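Local structure of putative transcriptional regulator (3R0A) at residues I43-L48 with Y86-Y91. The protein is a putative transcriptional regulator that probably binds DNA through a winged helix-turn-helix domain. Residues are numbered along the deposited sequence; the frame is centred on the assembly and turned at random.
Sequences IDTDAL and YIYKIY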
ATOM      1  N   ILE B  43     -17.793   7.390  28.585  1.00 57.73           N
ATOM      2  CA  ILE B  43     -16.876   8.277  29.288  1.00 58.84           C
ATOM      3  C   ILE B  43     -17.069   9.682  28.737  1.00 59.78           C
ATOM      4  O   ILE B  43     -17.518   9.864  27.593  1.00 59.62           O
ATOM      5  CB  ILE B  43     -15.390   7.790  29.148  1.00 58.86           C
ATOM      6  CG1 ILE B  43     -15.290   6.272  29.411  1.00 58.39           C
ATOM      7  CG2 ILE B  43     -14.444   8.570  30.078  1.00 58.64           C
ATOM      8  CD1 ILE B  43     -14.061   5.585  28.791  1.00 56.88           C
ATOM      9  N   ASP B  44     -16.783  10.673  29.571  1.00 60.98           N
ATOM     10  CA  ASP B  44     -16.782  12.055  29.119  1.00 62.48           C
ATOM     11  C   ASP B  44     -15.365  12.600  29.106  1.00 62.99           C
ATOM     12  O   ASP B  44     -14.432  11.977  29.619  1.00 62.89           O
ATOM     13  CB  ASP B  44     -17.716  12.931  29.961  1.00 62.85           C
ATOM     14  CG  ASP B  44     -17.473  12.787  31.443  1.00 64.33           C
ATOM     15  OD1 ASP B  44     -16.324  13.003  31.890  1.00 66.87           O
ATOM     16  OD2 ASP B  44     -18.438  12.457  32.163  1.00 65.25           O
ATOM     17  N   THR B  45     -15.218  13.766  28.500  1.00 64.10           N
ATOM     18  CA  THR B  45     -13.914  14.382  28.306  1.00 65.29           C
ATOM     19  C   THR B  45     -13.282  14.886  29.605  1.00 66.34           C
ATOM     20  O   THR B  45     -12.049  14.889  29.730  1.00 66.46           O
ATOM     21  CB  THR B  45     -14.000  15.510  27.297  1.00 64.90           C
ATOM     22  OG1 THR B  45     -15.013  16.434  27.715  1.00 65.02           O
ATOM     23  CG2 THR B  45     -14.362  14.938  25.939  1.00 64.65           C
ATOM     24  N   ASP B  46     -14.118  15.306  30.561  1.00 67.33           N
ATOM     25  CA  ASP B  46     -13.634  15.644  31.895  1.00 68.40           C
ATOM     26  C   ASP B  46     -13.064  14.406  32.602  1.00 68.60           C
ATOM     27  O   ASP B  46     -11.934  14.434  33.097  1.00 68.61           O
ATOM     28  CB  ASP B  46     -14.736  16.307  32.727  1.00 68.76           C
ATOM     29  CG  ASP B  46     -14.899  17.790  32.415  1.00 70.83           C
ATOM     30  OD1 ASP B  46     -15.949  18.356  32.791  1.00 72.88           O
ATOM     31  OD2 ASP B  46     -13.991  18.408  31.800  1.00 72.91           O
ATOM     32  N   ALA B  47     -13.833  13.319  32.620  1.00 68.98           N
ATOM     33  CA  ALA B  47     -13.371  12.053  33.192  1.00 69.53           C
ATOM     34  C   ALA B  47     -12.088  11.561  32.514  1.00 70.10           C
ATOM     35  O   ALA B  47     -11.143  11.122  33.171  1.00 70.20           O
ATOM     36  CB  ALA B  47     -14.473  10.995  33.086  1.00 69.73           C
ATOM     37  N   LEU B  48     -12.064  11.649  31.189  1.00 70.59           N
ATOM     38  CA  LEU B  48     -10.966  11.138  30.396  1.00 71.09           C
ATOM     39  C   LEU B  48      -9.713  11.963  30.596  1.00 72.03           C
ATOM     40  O   LEU B  48      -8.596  11.437  30.539  1.00 71.99           O
ATOM     41  CB  LEU B  48     -11.367  11.174  28.929  1.00 71.22           C
ATOM     42  CG  LEU B  48     -10.844  10.146  27.943  1.00 69.85           C
ATOM     43  CD1 LEU B  48     -10.969   8.731  28.480  1.00 68.62           C
ATOM     44  CD2 LEU B  48     -11.662  10.321  26.689  1.00 68.87           C
ATOM     45  N   TYR B  86     -21.718  15.733  26.846  1.00 41.65           N
ATOM     46  CA  TYR B  86     -21.614  14.688  25.829  1.00 40.44           C
ATOM     47  C   TYR B  86     -20.867  13.538  26.430  1.00 39.64           C
ATOM     48  O   TYR B  86     -19.886  13.730  27.127  1.00 40.28           O
ATOM     49  CB  TYR B  86     -20.851  15.156  24.607  1.00 40.47           C
ATOM     50  CG  TYR B  86     -21.580  16.108  23.697  1.00 41.95           C
ATOM     51  CD1 TYR B  86     -22.817  15.767  23.113  1.00 41.35           C
ATOM     52  CD2 TYR B  86     -21.020  17.346  23.384  1.00 41.23           C
ATOM     53  CE1 TYR B  86     -23.464  16.639  22.272  1.00 40.36           C
ATOM     54  CE2 TYR B  86     -21.664  18.226  22.533  1.00 40.05           C
ATOM     55  CZ  TYR B  86     -22.873  17.876  21.987  1.00 43.90           C
ATOM     56  OH  TYR B  86     -23.498  18.790  21.139  1.00 50.30           O
ATOM     57  N   ILE B  87     -21.348  12.337  26.201  1.00 39.59           N
ATOM     58  CA  ILE B  87     -20.558  11.139  26.549  1.00 40.02           C
ATOM     59  C   ILE B  87     -20.331  10.255  25.317  1.00 39.64           C
ATOM     60  O   ILE B  87     -21.182  10.215  24.434  1.00 39.37           O
ATOM     61  CB  ILE B  87     -21.184  10.317  27.698  1.00 39.43           C
ATOM     62  CG1 ILE B  87     -22.685  10.118  27.463  1.00 39.13           C
ATOM     63  CG2 ILE B  87     -20.837  10.960  29.066  1.00 40.93           C
ATOM     64  CD1 ILE B  87     -23.340   9.069  28.418  1.00 40.64           C
ATOM     65  N   TYR B  88     -19.203   9.543  25.286  1.00 40.16           N
ATOM     66  CA  TYR B  88     -18.779   8.791  24.092  1.00 40.92           C
ATOM     67  C   TYR B  88     -18.526   7.329  24.358  1.00 41.56           C
ATOM     68  O   TYR B  88     -18.028   6.961  25.418  1.00 42.06           O
ATOM     69  CB  TYR B  88     -17.515   9.415  23.495  1.00 40.57           C
ATOM     70  CG  TYR B  88     -17.665  10.887  23.233  1.00 40.44           C
ATOM     71  CD1 TYR B  88     -18.047  11.343  21.971  1.00 39.20           C
ATOM     72  CD2 TYR B  88     -17.444  11.835  24.253  1.00 39.23           C
ATOM     73  CE1 TYR B  88     -18.183  12.687  21.716  1.00 39.98           C
ATOM     74  CE2 TYR B  88     -17.606  13.188  24.007  1.00 39.05           C
ATOM     75  CZ  TYR B  88     -17.974  13.600  22.732  1.00 38.01           C
ATOM     76  OH  TYR B  88     -18.129  14.924  22.431  1.00 39.38           O
ATOM     77  N   LYS B  89     -18.890   6.488  23.400  1.00 42.69           N
ATOM     78  CA  LYS B  89     -18.567   5.048  23.493  1.00 44.32           C
ATOM     79  C   LYS B  89     -17.944   4.566  22.172  1.00 44.19           C
ATOM     80  O   LYS B  89     -18.449   4.842  21.091  1.00 42.33           O
ATOM     81  CB  LYS B  89     -19.787   4.207  23.927  1.00 44.13           C
ATOM     82  CG  LYS B  89     -19.490   2.748  24.316  1.00 46.66           C
ATOM     83  CD  LYS B  89     -20.025   1.728  23.297  1.00 50.12           C
ATOM     84  CE  LYS B  89     -21.453   1.284  23.612  1.00 50.27           C
ATOM     85  NZ  LYS B  89     -21.431  -0.022  24.336  1.00 51.88           N
ATOM     86  N   ILE B  90     -16.811   3.884  22.274  1.00 45.97           N
ATOM     87  CA  ILE B  90     -16.114   3.438  21.064  1.00 47.31           C
ATOM     88  C   ILE B  90     -16.978   2.403  20.337  1.00 48.31           C
ATOM     89  O   ILE B  90     -17.560   1.545  20.976  1.00 48.76           O
ATOM     90  CB  ILE B  90     -14.673   2.938  21.369  1.00 47.38           C
ATOM     91  CG1 ILE B  90     -13.852   2.859  20.073  1.00 46.69           C
ATOM     92  CG2 ILE B  90     -14.668   1.616  22.231  1.00 46.76           C
ATOM     93  CD1 ILE B  90     -12.428   3.281  20.245  1.00 46.65           C
ATOM     94  N   TYR B  91     -17.124   2.538  19.019  1.00 49.63           N
ATOM     95  CA  TYR B  91     -17.779   1.497  18.228  1.00 51.42           C
ATOM     96  C   TYR B  91     -17.020   0.159  18.254  1.00 52.57           C
ATOM     97  O   TYR B  91     -15.874   0.095  18.681  1.00 51.81           O
ATOM     98  CB  TYR B  91     -17.945   1.955  16.787  1.00 51.51           C
ATOM     99  CG  TYR B  91     -19.078   2.933  16.553  1.00 51.45           C
ATOM    100  CD1 TYR B  91     -20.391   2.621  16.905  1.00 50.18           C
ATOM    101  CD2 TYR B  91     -18.831   4.163  15.946  1.00 51.43           C
ATOM    102  CE1 TYR B  91     -21.416   3.526  16.664  1.00 51.57           C
ATOM    103  CE2 TYR B  91     -19.839   5.069  15.703  1.00 49.88           C
ATOM    104  CZ  TYR B  91     -21.129   4.751  16.060  1.00 52.13           C
ATOM    105  OH  TYR B  91     -22.128   5.670  15.815  1.00 53.12           O
TER
HETATM  106  O   HOH W   1     -17.522  15.539  27.622  1.00 53.74           O
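I43 and Y88 pair backbone to backbone as a single antiparallel, hydrogen-bonded bridge. Y88 N donates to I43 O at 2.9 Å and I43 N returns a longer bond to Y88 O at 3.2 Å. I43 O also takes a CA-H contact from I87. The buried side lies next to this: T45 CG2 meets Y88 CE2 obliquely at 4.2 Å, and both side chains rest on V63 of helix 56-68, with F35 and L72 also against Y88. T45 OG1 is hydrogen-bonded to Q60. The arrangement is consistent with a winged helix-turn-helix, with the 72-78/84-90 hairpin as its wing: the residues leading into helix 45-51 pair with strand 84-90 through that one bridge. On the looser side, a water accepts from T45 N and donates to Y86 O, bridging the helix start to the strand. There D44 CB lies 3.8 Å from I87 CG2. D44 is the N-cap: chi1 of 51° sets CG between the backbone N and the carbonyl carbon, and OD1 accepts from A47 N at 2.6 Å. An alanine at D44 would probably leave A47 N without its capping acceptor and the first helical turn less firmly held.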